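Local coordinates for protein short chain dehydrogenase (Salmonella typhi, PDB 3G1T) that probably catalyses an NAD(P)-dependent oxidation or reduction as a member of the short-chain dehydrogenase family, at residues Asp72-Thr77 / Met123-Asn128; Leu149-Ser154 / Leu190-Ile195; Gly199-Met204 / Leu217-Asp222. One frame throughout, in Å; residues are numbered along the deposited sequence.

The three contacts follow one another along a Rossmann-type chain. Contact 1 sets the loop after strand 67-70 against helix 116-142, contact 2 pairs strands 147-152 and 190-196 in the parallel sheet, and contact 3 packs the segment that follows strand 190-196 against the loop 217-222 before helix 224-231. Their centres lie about 18 Å (1 and 2), about 19 Å (2 and 3) and about 24 Å (1 and 3) apart. As in relatives, loop 72-77 probably borders the adenine end of the cofactor cleft and loop 199-204 the nicotinamide end, with contact 2 as sheet core between them. The side chains of Arg191 and Thr202 lie about 8 Å and about 11 Å, respectively, from a bound magnesium ion, too far for direct coordination.

Contact 1 of 3, residues Asp72-Thr77 / Met123-Asn128; sequences DLLTCT and MQVNVN
Leu74 and Val125 mark the closest backbone approach, their CA atoms 5.1 Å apart, where the irregular 72-77 loop runs up to helix 116-142 at a wider pi-type turn, Met123 O accepting from both Val127 N and Asn128 N. Val125 divides its two methyls between the leucines. Val125 CG2 lies 3.8 Å from Leu74 CA, while CG1 stands 4.1 Å from Leu73 CB, the Val125 and Leu73 side chains crossing at about a right angle. Gln124 has CG anti to its backbone N (chi1 -167°), and this CG meets Leu74 O at 3.6 Å. An Asx turn shapes the loop: Asp72 OD2 accepts from Leu74 N on the anti side, in a bent bond of 3.3 Å tilted 33° out of the carboxylate plane. In short-chain dehydrogenases an Asp-hydrophobic pair after the third strand commonly lines the adenine site, consistent with Asp72 and Leu73 here. Between the segments one water donates to Leu73 O and Cys76 O and accepts from Gln124 NE2 at 3.0 Å. That amide also bonds Gln120 of the second subunit, while Gln124 OE1 receives Asn128 ND2 in a nearly straight bond (N-H...O 173°, 3.1 Å), the donor standing above the carbonyl plane.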
loop_
_atom_site.group_PDB
_atom_site.type_symbol
_atom_site.label_atom_id
_atom_site.label_comp_id
_atom_site.label_asym_id
_atom_site.label_seq_id
_atom_site.Cartn_x
_atom_site.Cartn_y
_atom_site.Cartn_z
ATOM N N ASP A 72 -3.853 17.487 11.356
ATOM C CA ASP A 72 -4.841 16.422 11.149
ATOM C C ASP A 72 -4.485 15.720 9.855
ATOM O O ASP A 72 -4.648 16.282 8.785
ATOM C CB ASP A 72 -6.241 17.012 11.052
ATOM C CG ASP A 72 -7.360 15.970 11.155
ATOM O OD1 ASP A 72 -8.486 16.389 11.512
ATOM O OD2 ASP A 72 -7.177 14.760 10.886
ATOM N N LEU A 73 -3.966 14.510 9.971
ATOM C CA LEU A 73 -3.391 13.783 8.829
ATOM C C LEU A 73 -4.482 13.411 7.838
ATOM O O LEU A 73 -4.226 13.312 6.602
ATOM C CB LEU A 73 -2.667 12.529 9.304
ATOM C CG LEU A 73 -1.291 12.701 10.017
ATOM C CD1 LEU A 73 -0.676 11.355 10.256
ATOM C CD2 LEU A 73 -0.288 13.619 9.328
ATOM N N LEU A 74 -5.693 13.247 8.365
ATOM C CA LEU A 74 -6.862 12.931 7.490
ATOM C C LEU A 74 -7.143 13.995 6.478
ATOM O O LEU A 74 -7.562 13.695 5.360
ATOM C CB LEU A 74 -8.121 12.612 8.301
ATOM C CG LEU A 74 -9.348 12.081 7.559
ATOM C CD1 LEU A 74 -9.020 10.826 6.732
ATOM C CD2 LEU A 74 -10.595 11.849 8.559
ATOM N N THR A 75 -6.939 15.257 6.870
ATOM C CA THR A 75 -7.374 16.386 6.041
ATOM C C THR A 75 -6.207 17.255 5.564
ATOM O O THR A 75 -6.405 18.147 4.747
ATOM C CB THR A 75 -8.391 17.306 6.773
ATOM O OG1 THR A 75 -7.739 17.967 7.846
ATOM C CG2 THR A 75 -9.634 16.553 7.289
ATOM N N CYS A 76 -4.999 16.986 6.044
ATOM C CA CYS A 76 -3.890 17.902 5.739
ATOM C C CYS A 76 -3.465 17.887 4.263
ATOM O O CYS A 76 -3.581 16.867 3.562
ATOM C CB CYS A 76 -2.667 17.700 6.653
ATOM S SG CYS A 76 -1.735 16.175 6.306
ATOM N N THR A 77 -3.001 19.061 3.822
ATOM C CA THR A 77 -2.472 19.288 2.480
ATOM C C THR A 77 -0.961 19.251 2.486
ATOM O O THR A 77 -0.339 19.416 3.527
ATOM C CB THR A 77 -2.953 20.682 1.924
ATOM O OG1 THR A 77 -2.330 21.756 2.666
ATOM C CG2 THR A 77 -4.545 20.811 2.027
ATOM N N MET A 123 -6.219 4.930 4.011
ATOM C CA MET A 123 -5.109 5.120 3.058
ATOM C C MET A 123 -4.556 6.550 3.209
ATOM O O MET A 123 -3.340 6.774 3.104
ATOM C CB MET A 123 -5.561 4.856 1.612
ATOM C CG MET A 123 -5.659 3.291 1.310
ATOM S SD MET A 123 -4.236 2.122 1.590
ATOM C CE MET A 123 -3.315 2.810 0.271
ATOM N N GLN A 124 -5.451 7.508 3.380
ATOM C CA GLN A 124 -5.051 8.912 3.439
ATOM C C GLN A 124 -4.194 9.170 4.665
ATOM O O GLN A 124 -3.203 9.927 4.570
ATOM C CB GLN A 124 -6.278 9.871 3.467
ATOM C CG GLN A 124 -5.903 11.361 3.212
ATOM C CD GLN A 124 -5.283 11.529 1.828
ATOM O OE1 GLN A 124 -5.595 10.764 0.943
ATOM N NE2 GLN A 124 -4.501 12.611 1.605
ATOM N N VAL A 125 -4.564 8.598 5.821
ATOM C CA VAL A 125 -3.772 8.879 7.030
ATOM C C VAL A 125 -2.467 8.060 6.952
ATOM O O VAL A 125 -1.362 8.614 7.185
ATOM C CB VAL A 125 -4.559 8.519 8.350
ATOM C CG1 VAL A 125 -3.649 8.538 9.640
ATOM C CG2 VAL A 125 -5.730 9.487 8.494
ATOM N N ASN A 126 -2.611 6.749 6.723
ATOM C CA ASN A 126 -1.516 5.828 6.998
ATOM C C ASN A 126 -0.501 5.897 5.862
ATOM O O ASN A 126 0.715 5.690 6.083
ATOM C CB ASN A 126 -1.990 4.363 7.171
ATOM C CG ASN A 126 -2.876 4.189 8.424
ATOM O OD1 ASN A 126 -3.158 5.213 9.092
ATOM N ND2 ASN A 126 -3.323 2.949 8.731
ATOM N N VAL A 127 -0.976 6.212 4.662
ATOM C CA VAL A 127 -0.035 6.260 3.555
ATOM C C VAL A 127 0.198 7.678 2.994
ATOM O O VAL A 127 1.349 8.190 2.967
ATOM C CB VAL A 127 -0.450 5.332 2.386
ATOM C CG1 VAL A 127 0.664 5.273 1.290
ATOM C CG2 VAL A 127 -0.684 3.929 2.878
ATOM N N ASN A 128 -0.841 8.324 2.520
ATOM C CA ASN A 128 -0.549 9.569 1.756
ATOM C C ASN A 128 -0.121 10.752 2.604
ATOM O O ASN A 128 0.760 11.533 2.213
ATOM C CB ASN A 128 -1.752 9.993 0.904
ATOM C CG ASN A 128 -2.217 8.896 -0.046
ATOM O OD1 ASN A 128 -1.442 8.087 -0.479
ATOM N ND2 ASN A 128 -3.545 8.836 -0.302
HETATM O O HOH W 1 -4.369 14.266 4.133
#

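Contact 2 of 3, residues Leu149-Ser154 / Leu190-Ile195; sequences LVFTSS and LRVNCI
Phe151 and Val192 meet in the apolar centre, where Val192 CG1 touches the ring edge in plane at Phe151 CE2, 3.7 Å away. The same Val192 methyl, CG1, reaches Leu149 CD2 at 3.9 Å, the Leu149 and Val192 side chains running alongside each other in the same direction. Leu190 CD1 adds to this packing at 4.0 Å from Leu149 CB. Cys194 also lies on this face: its SG, anti to its carbonyl carbon (chi1 -78°), packs on Phe151 CB. On the other face Val150 CG1 meets Ile195 CG1 at 3.9 Å. Between the faces runs a parallel ladder of five backbone bonds, in which Leu149 pairs with Val192 and Thr152 with Ile195. Its shortest rungs are Ile195 N to Phe151 O and Ser153 N to Ile195 O, both 2.8 Å. CA-H...O contacts add to the rungs, as from Val192 CA to Leu149 O at 3.3 Å. At the polar edge a water donates to Leu149 O and accepts from Asn193 ND2 at 2.9 Å; Asn193 OD1 takes the N-H of Met241, and Ser153 OG bonds Glu175. The strand axes are 27° apart, and helix 165-185 connects the strands in a beta-alpha-beta crossover. That helix and helix 116-142 pack on the Phe151 face, helix 224-231 packs on Val150 and Ile195, and strands 97-99 and 242-244 flank the pair.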
loop_
_atom_site.group_PDB
_atom_site.type_symbol
_atom_site.label_atom_id
_atom_site.label_comp_id
_atom_site.label_asym_id
_atom_site.label_seq_id
_atom_site.Cartn_x
_atom_site.Cartn_y
_atom_site.Cartn_z
ATOM N N LEU A 149 14.544 7.799 10.582
ATOM C CA LEU A 149 13.104 7.974 10.202
ATOM C C LEU A 149 12.479 6.560 10.436
ATOM O O LEU A 149 13.004 5.510 9.979
ATOM C CB LEU A 149 13.051 8.346 8.710
ATOM C CG LEU A 149 11.666 8.324 8.007
ATOM C CD1 LEU A 149 10.791 9.382 8.670
ATOM C CD2 LEU A 149 11.868 8.694 6.575
ATOM N N VAL A 150 11.418 6.540 11.232
ATOM C CA VAL A 150 10.852 5.285 11.649
ATOM C C VAL A 150 9.375 5.329 11.292
ATOM O O VAL A 150 8.691 6.318 11.624
ATOM C CB VAL A 150 11.019 5.068 13.197
ATOM C CG1 VAL A 150 10.228 3.754 13.605
ATOM C CG2 VAL A 150 12.585 4.929 13.498
ATOM N N PHE A 151 8.895 4.267 10.641
ATOM C CA PHE A 151 7.444 4.093 10.384
ATOM C C PHE A 151 6.877 3.018 11.284
ATOM O O PHE A 151 7.578 2.145 11.753
ATOM C CB PHE A 151 7.180 3.715 8.917
ATOM C CG PHE A 151 7.588 4.787 7.917
ATOM C CD1 PHE A 151 6.729 5.836 7.577
ATOM C CD2 PHE A 151 8.896 4.745 7.350
ATOM C CE1 PHE A 151 7.079 6.855 6.604
ATOM C CE2 PHE A 151 9.261 5.762 6.401
ATOM C CZ PHE A 151 8.423 6.781 6.030
ATOM N N THR A 152 5.547 3.098 11.516
ATOM C CA THR A 152 4.834 2.044 12.289
ATOM C C THR A 152 4.202 1.041 11.335
ATOM O O THR A 152 3.452 1.397 10.429
ATOM C CB THR A 152 3.773 2.718 13.185
ATOM O OG1 THR A 152 4.412 3.640 14.056
ATOM C CG2 THR A 152 3.072 1.576 14.018
ATOM N N SER A 153 4.592 -0.206 11.516
ATOM C CA SER A 153 4.013 -1.341 10.761
ATOM C C SER A 153 3.157 -2.242 11.681
ATOM O O SER A 153 2.660 -1.809 12.771
ATOM C CB SER A 153 5.123 -2.163 10.068
ATOM O OG SER A 153 4.508 -3.012 9.074
ATOM N N SER A 154 2.886 -3.431 11.178
ATOM C CA SER A 154 1.997 -4.413 11.896
ATOM C C SER A 154 2.334 -5.801 11.381
ATOM O O SER A 154 2.950 -5.909 10.302
ATOM C CB SER A 154 0.489 -4.077 11.702
ATOM O OG SER A 154 -0.203 -5.202 12.186
ATOM N N LEU A 190 21.103 9.302 6.524
ATOM C CA LEU A 190 19.703 8.978 6.971
ATOM C C LEU A 190 19.407 7.517 6.851
ATOM O O LEU A 190 19.430 6.963 5.748
ATOM C CB LEU A 190 18.689 9.729 6.087
ATOM C CG LEU A 190 17.179 9.606 6.420
ATOM C CD1 LEU A 190 16.682 9.856 7.964
ATOM C CD2 LEU A 190 16.404 10.513 5.358
ATOM N N ARG A 191 19.039 6.875 7.993
ATOM C CA ARG A 191 18.555 5.527 7.965
ATOM C C ARG A 191 17.036 5.473 8.161
ATOM O O ARG A 191 16.420 6.429 8.747
ATOM C CB ARG A 191 19.241 4.685 9.005
ATOM C CG ARG A 191 18.971 5.140 10.437
ATOM C CD ARG A 191 19.906 4.401 11.388
ATOM N NE ARG A 191 19.717 4.741 12.841
ATOM C CZ ARG A 191 20.155 5.849 13.429
ATOM N NH1 ARG A 191 19.940 6.049 14.761
ATOM N NH2 ARG A 191 20.803 6.770 12.735
ATOM N N VAL A 192 16.440 4.433 7.587
ATOM C CA VAL A 192 14.902 4.440 7.512
ATOM C C VAL A 192 14.449 3.052 7.811
ATOM O O VAL A 192 14.870 2.130 7.121
ATOM C CB VAL A 192 14.409 4.801 6.065
ATOM C CG1 VAL A 192 12.886 4.993 6.022
ATOM C CG2 VAL A 192 15.188 6.030 5.523
ATOM N N ASN A 193 13.492 2.866 8.732
ATOM C CA ASN A 193 13.160 1.479 9.122
ATOM C C ASN A 193 11.742 1.447 9.631
ATOM O O ASN A 193 11.174 2.509 9.793
ATOM C CB ASN A 193 14.031 1.052 10.291
ATOM C CG ASN A 193 15.473 0.867 9.881
ATOM O OD1 ASN A 193 15.808 -0.135 9.233
ATOM N ND2 ASN A 193 16.347 1.827 10.265
ATOM N N CYS A 194 11.177 0.255 9.739
ATOM C CA CYS A 194 9.850 0.142 10.426
ATOM C C CYS A 194 9.894 -0.546 11.778
ATOM O O CYS A 194 10.772 -1.415 12.013
ATOM C CB CYS A 194 8.925 -0.706 9.557
ATOM S SG CYS A 194 8.221 0.212 8.121
ATOM N N ILE A 195 8.931 -0.193 12.636
ATOM C CA ILE A 195 8.672 -0.945 13.906
ATOM C C ILE A 195 7.234 -1.513 13.931
ATOM O O ILE A 195 6.261 -0.771 13.642
ATOM C CB ILE A 195 8.869 -0.035 15.156
ATOM C CG1 ILE A 195 10.334 0.311 15.349
ATOM C CG2 ILE A 195 8.336 -0.763 16.497
ATOM C CD1 ILE A 195 10.676 0.905 16.727
HETATM O O HOH W 2 15.306 4.330 11.209
#

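Contact 3 of 3, residues Gly199-Met204 / Leu217-Asp222; sequences GTRTSM and LKTPAD
Arg201 reaches Leu217 and Thr219 through a chain that starts with CG anti to its backbone N (chi1 -167°) and bends at chi3 (-49°), which turns NE back toward the 217-222 segment. In Thr219, OG1 takes the crowded position between backbone N and carbonyl carbon (chi1 54°), leaving CG2 anti to the carbonyl carbon, where it meets the guanidinium. The threonine lies beside the arginine: Thr219 CG2 sits over one face of the guanidinium, offset toward its rim and 3.4 Å from Arg201 NH1. Arg201 NH2 donates to Leu217 O at 2.9 Å, in a bent bond whose acceptor is tilted out of the guanidinium plane, and NE donates to Pro214 O. Two carbonyls thus fix the rotation of the group.

At its backbone, Arg201 is the centre of an inverse gamma turn, and Arg201 N donates to Lys218 O at 2.9 Å. Beside it, Thr200 CG2 comes within 3.5 Å of Pro220 N, and Pro220 CD lies 3.6 Å from Arg201 O. Leu217 covers the start of the 199-204 segment, CD1 meeting Thr200 O and CD2 Gly199 O. A water joins Gly199 O, at 2.8 Å, to Lys218 N. Thr219 is also held within its own segment: Thr219 N donates to Asp222 OD2 at 2.9 Å and OG1 accepts from Asp222 N, an ST motif with a reciprocal bond.

Thr202 N-caps helix 203-208, and its side chain and Pro220 touch helix 25-36. The 199-204 segment begins directly after the Pro-Gly motif of short-chain dehydrogenases at the end of strand 190-196, and in relatives this loop borders the nicotinamide and substrate site, as it probably does here.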
loop_
_atom_site.group_PDB
_atom_site.type_symbol
_atom_site.label_atom_id
_atom_site.label_comp_id
_atom_site.label_asym_id
_atom_site.label_seq_id
_atom_site.Cartn_x
_atom_site.Cartn_y
_atom_site.Cartn_z
ATOM N N GLY A 199 1.168 -6.922 19.650
ATOM C CA GLY A 199 -0.008 -6.669 20.517
ATOM C C GLY A 199 0.350 -5.896 21.802
ATOM O O GLY A 199 1.007 -6.444 22.693
ATOM N N THR A 200 -0.135 -4.657 21.912
ATOM C CA THR A 200 0.272 -3.799 23.041
ATOM C C THR A 200 -0.981 -3.215 23.615
ATOM O O THR A 200 -1.984 -3.052 22.882
ATOM C CB THR A 200 1.232 -2.662 22.517
ATOM O OG1 THR A 200 2.338 -3.267 21.837
ATOM C CG2 THR A 200 1.754 -1.746 23.622
ATOM N N ARG A 201 -0.936 -2.851 24.891
ATOM C CA ARG A 201 -2.101 -2.331 25.599
ATOM C C ARG A 201 -2.400 -0.911 25.161
ATOM O O ARG A 201 -1.868 0.059 25.772
ATOM C CB ARG A 201 -1.923 -2.410 27.112
ATOM C CG ARG A 201 -3.226 -2.168 27.964
ATOM C CD ARG A 201 -2.906 -2.244 29.480
ATOM N NE ARG A 201 -2.136 -3.435 29.828
ATOM C CZ ARG A 201 -1.387 -3.576 30.936
ATOM N NH1 ARG A 201 -1.305 -2.608 31.885
ATOM N NH2 ARG A 201 -0.748 -4.729 31.118
ATOM N N THR A 202 -3.235 -0.800 24.098
ATOM C CA THR A 202 -3.700 0.457 23.537
ATOM C C THR A 202 -5.207 0.450 23.187
ATOM O O THR A 202 -5.845 -0.589 23.032
ATOM C CB THR A 202 -2.919 0.796 22.201
ATOM O OG1 THR A 202 -3.311 -0.115 21.173
ATOM C CG2 THR A 202 -1.367 0.749 22.413
ATOM N N SER A 203 -5.798 1.617 23.022
ATOM C CA SER A 203 -7.188 1.651 22.627
ATOM C C SER A 203 -7.400 1.028 21.232
ATOM O O SER A 203 -8.439 0.347 21.047
ATOM C CB SER A 203 -7.742 3.062 22.711
ATOM O OG SER A 203 -7.032 3.903 21.801
ATOM N N MET A 204 -6.443 1.224 20.288
ATOM C CA MET A 204 -6.550 0.593 18.947
ATOM C C MET A 204 -6.631 -0.952 18.972
ATOM O O MET A 204 -7.580 -1.569 18.365
ATOM C CB MET A 204 -5.492 1.127 17.913
ATOM C CG MET A 204 -5.639 0.459 16.575
ATOM S SD MET A 204 -4.236 0.919 15.371
ATOM C CE MET A 204 -4.832 2.566 15.239
ATOM N N LEU A 217 -1.431 -8.114 28.148
ATOM C CA LEU A 217 -0.534 -7.554 27.122
ATOM C C LEU A 217 0.603 -6.704 27.735
ATOM O O LEU A 217 0.459 -6.090 28.801
ATOM C CB LEU A 217 -1.365 -6.685 26.204
ATOM C CG LEU A 217 -2.465 -7.322 25.321
ATOM C CD1 LEU A 217 -3.128 -6.150 24.594
ATOM C CD2 LEU A 217 -1.944 -8.400 24.368
ATOM N N LYS A 218 1.742 -6.629 27.036
ATOM C CA LYS A 218 2.767 -5.663 27.365
ATOM C C LYS A 218 2.197 -4.253 27.159
ATOM O O LYS A 218 1.359 -4.050 26.275
ATOM C CB LYS A 218 3.996 -5.875 26.417
ATOM C CG LYS A 218 4.684 -7.295 26.573
ATOM C CD LYS A 218 5.312 -7.483 27.946
ATOM C CE LYS A 218 6.312 -8.708 28.018
ATOM N NZ LYS A 218 7.086 -8.916 26.784
ATOM N N THR A 219 2.679 -3.313 27.978
ATOM C CA THR A 219 2.315 -1.922 27.854
ATOM C C THR A 219 3.282 -1.242 26.875
ATOM O O THR A 219 4.339 -1.805 26.504
ATOM C CB THR A 219 2.500 -1.170 29.141
ATOM O OG1 THR A 219 3.847 -1.365 29.581
ATOM C CG2 THR A 219 1.499 -1.717 30.256
ATOM N N PRO A 220 2.911 -0.023 26.443
ATOM C CA PRO A 220 3.851 0.817 25.662
ATOM C C PRO A 220 5.183 1.002 26.368
ATOM O O PRO A 220 6.230 0.931 25.663
ATOM C CB PRO A 220 3.168 2.135 25.586
ATOM C CG PRO A 220 1.646 1.732 25.486
ATOM C CD PRO A 220 1.613 0.667 26.604
ATOM N N ALA A 221 5.194 1.152 27.705
ATOM C CA ALA A 221 6.474 1.189 28.407
ATOM C C ALA A 221 7.356 -0.003 28.201
ATOM O O ALA A 221 8.572 0.156 27.966
ATOM C CB ALA A 221 6.279 1.438 29.933
ATOM N N ASP A 222 6.765 -1.210 28.251
ATOM C CA ASP A 222 7.494 -2.455 28.063
ATOM C C ASP A 222 8.226 -2.563 26.743
ATOM O O ASP A 222 9.306 -3.170 26.685
ATOM C CB ASP A 222 6.559 -3.656 28.174
ATOM C CG ASP A 222 5.936 -3.815 29.585
ATOM O OD1 ASP A 222 6.527 -3.397 30.589
ATOM O OD2 ASP A 222 4.824 -4.381 29.660
HETATM O O HOH W 3 1.915 -8.370 24.504
#